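GST N-terminal domain-containing protein (Pseudomonas syringae pv. tomato, PDB 3IC8) is of unknown function but has glutathione S-transferase-type N- and C-terminal domains, and so may bind glutathione. Local coordinates at residues G280-L286 with H297-R302; S2-H8 with T53-G59. All coordinates share one frame; numbering follows the deposited sequence.

Contact 1: residues G280-L286 with H297-R302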
loop_
_atom_site.group_PDB
_atom_site.type_symbol
_atom_site.label_atom_id
_atom_site.label_comp_id
_atom_site.label_asym_id
_atom_site.label_seq_id
_atom_site.Cartn_x
_atom_site.Cartn_y
_atom_site.Cartn_z
ATOM N N GLY A 280 -22.178 33.550 19.816
ATOM C CA GLY A 280 -21.563 32.552 20.657
ATOM C C GLY A 280 -20.074 32.590 20.562
ATOM O O GLY A 280 -19.542 33.361 19.828
ATOM N N ARG A 281 -19.418 31.768 21.351
ATOM C CA ARG A 281 -17.973 31.707 21.394
ATOM C C ARG A 281 -17.349 31.265 20.081
ATOM O O ARG A 281 -16.360 31.796 19.642
ATOM C CB ARG A 281 -17.564 30.727 22.470
ATOM C CG ARG A 281 -17.622 31.252 23.843
ATOM C CD ARG A 281 -17.723 30.115 24.831
ATOM N NE ARG A 281 -18.058 30.552 26.177
ATOM C CZ ARG A 281 -19.245 31.007 26.553
ATOM N NH1 ARG A 281 -20.236 31.102 25.690
ATOM N NH2 ARG A 281 -19.440 31.368 27.803
ATOM N N GLU A 282 -17.959 30.274 19.475
ATOM C CA GLU A 282 -17.540 29.764 18.216
ATOM C C GLU A 282 -18.407 30.192 17.063
ATOM O O GLU A 282 -18.058 29.952 15.938
ATOM C CB GLU A 282 -17.557 28.258 18.292
ATOM C CG GLU A 282 -16.594 27.695 19.266
ATOM C CD GLU A 282 -15.152 27.761 18.802
ATOM O OE1 GLU A 282 -14.907 27.821 17.609
ATOM O OE2 GLU A 282 -14.255 27.749 19.640
ATOM N N GLU A 283 -19.552 30.792 17.323
ATOM C CA GLU A 283 -20.546 30.926 16.280
ATOM C C GLU A 283 -21.417 32.166 16.239
ATOM O O GLU A 283 -21.802 32.691 17.235
ATOM C CB GLU A 283 -21.461 29.717 16.358
ATOM C CG GLU A 283 -22.055 29.298 15.082
ATOM C CD GLU A 283 -22.879 28.065 15.236
ATOM O OE1 GLU A 283 -23.250 27.715 16.353
ATOM O OE2 GLU A 283 -23.157 27.428 14.238
ATOM N N LEU A 284 -21.755 32.587 15.044
ATOM C CA LEU A 284 -22.808 33.534 14.823
ATOM C C LEU A 284 -23.839 32.949 13.880
ATOM O O LEU A 284 -23.497 32.401 12.872
ATOM C CB LEU A 284 -22.260 34.810 14.232
ATOM C CG LEU A 284 -21.110 35.487 14.935
ATOM C CD1 LEU A 284 -20.267 36.145 13.947
ATOM C CD2 LEU A 284 -21.635 36.461 15.853
ATOM N N ILE A 285 -25.110 33.084 14.208
ATOM C CA ILE A 285 -26.166 32.565 13.367
ATOM C C ILE A 285 -27.098 33.633 12.827
ATOM O O ILE A 285 -27.593 34.453 13.543
ATOM C CB ILE A 285 -26.983 31.555 14.100
ATOM C CG1 ILE A 285 -26.077 30.604 14.830
ATOM C CG2 ILE A 285 -27.766 30.761 13.156
ATOM C CD1 ILE A 285 -26.743 29.404 15.240
ATOM N N LEU A 286 -27.376 33.567 11.561
ATOM C CA LEU A 286 -28.158 34.596 11.020
ATOM C C LEU A 286 -29.289 34.010 10.202
ATOM O O LEU A 286 -29.124 33.025 9.529
ATOM C CB LEU A 286 -27.218 35.539 10.300
ATOM C CG LEU A 286 -27.566 36.378 9.122
ATOM C CD1 LEU A 286 -26.323 37.005 8.612
ATOM C CD2 LEU A 286 -28.143 35.447 8.131
ATOM N N HIS A 297 -31.018 29.457 8.118
ATOM C CA HIS A 297 -30.081 29.915 9.115
ATOM C C HIS A 297 -28.689 29.738 8.556
ATOM O O HIS A 297 -28.362 28.679 8.096
ATOM C CB HIS A 297 -30.179 29.072 10.366
ATOM C CG HIS A 297 -31.232 29.505 11.324
ATOM N ND1 HIS A 297 -32.198 30.422 11.013
ATOM C CD2 HIS A 297 -31.470 29.129 12.594
ATOM C CE1 HIS A 297 -32.983 30.598 12.051
ATOM N NE2 HIS A 297 -32.558 29.829 13.024
ATOM N N VAL A 298 -27.878 30.781 8.616
ATOM C CA VAL A 298 -26.519 30.755 8.127
ATOM C C VAL A 298 -25.514 30.959 9.245
ATOM O O VAL A 298 -25.622 31.869 10.011
ATOM C CB VAL A 298 -26.332 31.793 7.058
ATOM C CG1 VAL A 298 -25.009 31.664 6.405
ATOM C CG2 VAL A 298 -27.372 31.660 6.059
ATOM N N HIS A 299 -24.539 30.079 9.331
ATOM C CA HIS A 299 -23.617 30.084 10.441
ATOM C C HIS A 299 -22.213 30.494 10.067
ATOM O O HIS A 299 -21.666 30.019 9.117
ATOM C CB HIS A 299 -23.571 28.728 11.103
ATOM C CG HIS A 299 -24.895 28.087 11.280
ATOM N ND1 HIS A 299 -25.327 27.619 12.490
ATOM C CD2 HIS A 299 -25.855 27.772 10.393
ATOM C CE1 HIS A 299 -26.509 27.074 12.349
ATOM N NE2 HIS A 299 -26.853 27.155 11.086
ATOM N N PHE A 300 -21.659 31.401 10.852
ATOM C CA PHE A 300 -20.341 31.942 10.642
ATOM C C PHE A 300 -19.564 31.867 11.908
ATOM O O PHE A 300 -20.099 32.009 12.950
ATOM C CB PHE A 300 -20.408 33.401 10.290
ATOM C CG PHE A 300 -21.090 33.692 9.035
ATOM C CD1 PHE A 300 -20.450 33.571 7.858
ATOM C CD2 PHE A 300 -22.373 34.134 9.036
ATOM C CE1 PHE A 300 -21.081 33.857 6.723
ATOM C CE2 PHE A 300 -22.991 34.416 7.898
ATOM C CZ PHE A 300 -22.345 34.291 6.748
ATOM N N PRO A 301 -18.276 31.678 11.799
ATOM C CA PRO A 301 -17.381 31.756 12.937
ATOM C C PRO A 301 -17.094 33.181 13.348
ATOM O O PRO A 301 -17.222 34.060 12.555
ATOM C CB PRO A 301 -16.125 31.117 12.394
ATOM C CG PRO A 301 -16.202 31.270 10.997
ATOM C CD PRO A 301 -17.575 31.264 10.593
ATOM N N ARG A 302 -16.684 33.403 14.574
ATOM C CA ARG A 302 -16.217 34.716 14.921
ATOM C C ARG A 302 -14.974 35.069 14.131
ATOM O O ARG A 302 -14.840 36.169 13.665
ATOM C CB ARG A 302 -15.949 34.846 16.406
ATOM C CG ARG A 302 -17.110 34.631 17.297
ATOM C CD ARG A 302 -16.871 35.312 18.589
ATOM N NE ARG A 302 -18.067 35.907 19.161
ATOM C CZ ARG A 302 -18.597 37.058 18.794
ATOM N NH1 ARG A 302 -18.074 37.770 17.840
ATOM N NH2 ARG A 302 -19.673 37.494 19.385
#

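Contact 2: residues S2-H8 with T53-G59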
loop_
_atom_site.group_PDB
_atom_site.type_symbol
_atom_site.label_atom_id
_atom_site.label_comp_id
_atom_site.label_asym_id
_atom_site.label_seq_id
_atom_site.Cartn_x
_atom_site.Cartn_y
_atom_site.Cartn_z
ATOM N N SER A 2 -31.666 16.439 6.494
ATOM C CA SER A 2 -30.984 15.560 7.431
ATOM C C SER A 2 -29.614 15.085 6.943
ATOM O O SER A 2 -28.743 14.776 7.721
ATOM C CB SER A 2 -31.871 14.364 7.749
ATOM O OG SER A 2 -31.216 13.450 8.599
ATOM N N GLU A 3 -29.453 14.997 5.639
ATOM C CA GLU A 3 -28.204 14.576 5.037
ATOM C C GLU A 3 -27.150 15.638 5.129
ATOM O O GLU A 3 -27.461 16.788 5.136
ATOM C CB GLU A 3 -28.415 14.237 3.575
ATOM C CG GLU A 3 -29.088 12.944 3.311
ATOM C CD GLU A 3 -29.792 12.943 2.005
ATOM O OE1 GLU A 3 -30.503 13.908 1.714
ATOM O OE2 GLU A 3 -29.634 11.984 1.254
ATOM N N LEU A 4 -25.898 15.245 5.167
ATOM C CA LEU A 4 -24.835 16.200 5.032
ATOM C C LEU A 4 -24.723 16.545 3.584
ATOM O O LEU A 4 -24.683 15.683 2.764
ATOM C CB LEU A 4 -23.528 15.595 5.459
ATOM C CG LEU A 4 -23.052 15.703 6.882
ATOM C CD1 LEU A 4 -24.164 15.779 7.841
ATOM C CD2 LEU A 4 -22.194 14.548 7.170
ATOM N N ILE A 5 -24.685 17.821 3.273
ATOM C CA ILE A 5 -24.535 18.227 1.904
ATOM C C ILE A 5 -23.317 19.090 1.714
ATOM O O ILE A 5 -23.151 20.065 2.364
ATOM C CB ILE A 5 -25.772 18.975 1.429
ATOM C CG1 ILE A 5 -26.991 18.076 1.511
ATOM C CG2 ILE A 5 -25.599 19.407 0.057
ATOM C CD1 ILE A 5 -28.261 18.753 1.195
ATOM N N LEU A 6 -22.452 18.711 0.809
ATOM C CA LEU A 6 -21.327 19.547 0.498
ATOM C C LEU A 6 -21.472 20.198 -0.873
ATOM O O LEU A 6 -21.686 19.550 -1.857
ATOM C CB LEU A 6 -20.042 18.752 0.577
ATOM C CG LEU A 6 -18.755 19.544 0.528
ATOM C CD1 LEU A 6 -18.576 20.252 1.820
ATOM C CD2 LEU A 6 -17.609 18.666 0.253
ATOM N N HIS A 7 -21.362 21.508 -0.898
ATOM C CA HIS A 7 -21.367 22.268 -2.117
ATOM C C HIS A 7 -19.924 22.604 -2.431
ATOM O O HIS A 7 -19.281 23.304 -1.697
ATOM C CB HIS A 7 -22.121 23.563 -1.899
ATOM C CG HIS A 7 -23.572 23.385 -1.617
ATOM N ND1 HIS A 7 -24.532 23.582 -2.570
ATOM C CD2 HIS A 7 -24.229 23.047 -0.491
ATOM C CE1 HIS A 7 -25.717 23.362 -2.051
ATOM N NE2 HIS A 7 -25.560 23.033 -0.792
ATOM N N HIS A 8 -19.410 22.082 -3.525
ATOM C CA HIS A 8 -18.015 22.255 -3.845
ATOM C C HIS A 8 -17.699 22.112 -5.302
ATOM O O HIS A 8 -18.515 21.725 -6.073
ATOM C CB HIS A 8 -17.165 21.297 -3.050
ATOM C CG HIS A 8 -17.293 19.883 -3.480
ATOM N ND1 HIS A 8 -18.498 19.241 -3.537
ATOM C CD2 HIS A 8 -16.370 18.981 -3.851
ATOM C CE1 HIS A 8 -18.314 18.009 -3.948
ATOM N NE2 HIS A 8 -17.030 17.825 -4.132
ATOM N N THR A 53 -16.334 28.438 -1.046
ATOM C CA THR A 53 -16.752 27.094 -0.835
ATOM C C THR A 53 -15.476 26.364 -0.622
ATOM O O THR A 53 -14.457 26.894 -0.904
ATOM C CB THR A 53 -17.459 26.570 -2.042
ATOM O OG1 THR A 53 -16.656 26.791 -3.185
ATOM C CG2 THR A 53 -18.720 27.301 -2.234
ATOM N N PRO A 54 -15.506 25.178 -0.061
ATOM C CA PRO A 54 -16.715 24.412 0.157
ATOM C C PRO A 54 -17.631 24.882 1.259
ATOM O O PRO A 54 -17.206 25.498 2.189
ATOM C CB PRO A 54 -16.170 23.045 0.480
ATOM C CG PRO A 54 -14.897 23.021 -0.086
ATOM C CD PRO A 54 -14.335 24.336 0.102
ATOM N N VAL A 55 -18.900 24.560 1.116
ATOM C CA VAL A 55 -19.928 24.961 2.037
ATOM C C VAL A 55 -20.739 23.767 2.477
ATOM O O VAL A 55 -21.019 22.899 1.711
ATOM C CB VAL A 55 -20.803 26.021 1.414
ATOM C CG1 VAL A 55 -22.124 26.071 2.050
ATOM C CG2 VAL A 55 -20.155 27.330 1.531
ATOM N N LEU A 56 -21.102 23.733 3.740
ATOM C CA LEU A 56 -21.828 22.609 4.291
ATOM C C LEU A 56 -23.308 22.883 4.548
ATOM O O LEU A 56 -23.664 23.784 5.250
ATOM C CB LEU A 56 -21.165 22.172 5.571
ATOM C CG LEU A 56 -21.256 20.748 6.080
ATOM C CD1 LEU A 56 -21.585 20.732 7.506
ATOM C CD2 LEU A 56 -22.205 19.928 5.330
ATOM N N GLN A 57 -24.167 22.078 3.950
ATOM C CA GLN A 57 -25.583 22.214 4.170
ATOM C C GLN A 57 -26.160 21.023 4.884
ATOM O O GLN A 57 -25.973 19.910 4.474
ATOM C CB GLN A 57 -26.319 22.405 2.855
ATOM C CG GLN A 57 -27.797 22.335 2.971
ATOM C CD GLN A 57 -28.509 22.454 1.655
ATOM O OE1 GLN A 57 -27.926 22.309 0.618
ATOM N NE2 GLN A 57 -29.775 22.730 1.706
ATOM N N ILE A 58 -26.871 21.294 5.959
ATOM C CA ILE A 58 -27.744 20.340 6.577
ATOM C C ILE A 58 -29.119 20.955 6.732
ATOM O O ILE A 58 -29.332 21.789 7.568
ATOM C CB ILE A 58 -27.192 19.963 7.913
ATOM C CG1 ILE A 58 -25.824 19.362 7.716
ATOM C CG2 ILE A 58 -28.042 18.978 8.556
ATOM C CD1 ILE A 58 -25.008 19.381 8.879
ATOM N N GLY A 59 -30.050 20.534 5.896
ATOM C CA GLY A 59 -31.366 21.120 5.872
ATOM C C GLY A 59 -31.402 22.576 5.507
ATOM O O GLY A 59 -30.990 22.973 4.466
HETATM O O HOH W 1 -29.813 18.064 4.584
#

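Contact 1: residues G280-L286 with H297-R302
Glu283 and His299 meet on one face of a beta hairpin, whose strands 284-290 and 296-300 run antiparallel in the segments considered, their axes 156° apart. His299 ND1 donates to Glu283 OE2 at 2.8 Å, arriving from above the carboxylate plane instead of within it. Glu283 reaches this point because its CG lies opposite the backbone N (chi1 -150°) and the chain beyond stays extended. At the far side of the ring His299 NE2 is bonded to Asp61, while Tyr63 stacks on the imidazole.

Apolar contact fills in around this pair. Ile285 CG2 sits over one face of the His299 ring, 4.1 Å from its centroid, a CH-pi contact, and Ile285 CD1 comes within 3.6 Å of His299 ND1. The face bearing Leu284, Leu286, Val298 and Phe300 is apolar: Leu286 CD1 lies 4.3 Å from Phe300 CE2, and Leu286 CD2 approaches Val298 CB.

Backbone bonding sets the register. Leu284 pairs with Phe300 and Leu286 with Val298 as hydrogen-bonded pairs, Leu284 N reaching Phe300 O at 2.7 Å; Ile285 and His299 form the non-hydrogen-bonded pair between them.

Beyond the strands, Arg302 bends back at chi3 (143°) toward the start of the other segment. Its NE makes a weak bond of 3.0 Å to Gly280 O, and Leu284 CD2 lies over one face of the guanidinium, 4.2 Å from Arg302 NH2. The same nitrogen finds its stronger partner in Asp250, a salt bridge.

With carboxylates bonded to both ring nitrogens, His299 is fixed in rotation and would probably be biased toward the protonated form, tying the hairpin to strand 61-63 by a buried polar link.

Contact 2: residues S2-H8 with T53-G59
His7 and Gln57 join the two antiparallel strands on the face they share with Ile5 and Val55, and here the packing is close. His7 NE2 donates to Gln57 OE1 at 2.8 Å, the N-H...O angle 165°, with the oxygen in the imidazole plane. Gln57, extended with CG anti to its own N (chi1 171°), runs alongside Ile5, whose CD1 touches Gln57 OE1 at 3.6 Å. The other end of the amide is held as well: Gln57 NE2 bonds Gly59 O at 3.0 Å and also Ala231 O. In the backbone, Ile5 pairs with Gln57 and His7 with Val55 through four hydrogen bonds.

On the other face, Leu6 CD1 rests 3.9 Å from Pro54 CB, beside helix 16-25. Pro54 follows a cis peptide bond, as does the proline that precedes this strand in thioredoxin-fold glutathione transferases.

Toward Ser2 the contact loosens. Leu4 CD1 and Ile58 CD1 still touch at 3.8 Å, but past them a water replaces direct strand pairing: it accepts from Ser2 N and from Gly59 N (2.8 Å) and donates to Glu3 O (2.7 Å). Exposed Glu3 turns from the partner strand to a salt bridge with Arg30.

Gripped at both its oxygen and its nitrogen, the Gln57 amide has its orientation settled, and it gives the imidazole NE2-H of His7 a buried, uncharged acceptor.

How the contacts relate
Contacts 1 and 2 show how one sheet can carry two differently built pairings. Their centres lie 16 Å apart and their nearest atoms about 7 Å, so they do not touch; strand 61-63 stands between, next to strand 55-58 of contact 2 and also next to strand 296-300 of contact 1. Contact 1 closes a local hairpin, whereas contact 2 brings together strands separated by a helix-strand-helix excursion, within the thioredoxin-like N-terminal domain. In relatives the loop before strand 55-58, with its cis-proline, lies at the glutathione site, so a similar site beside contact 2 is an inference.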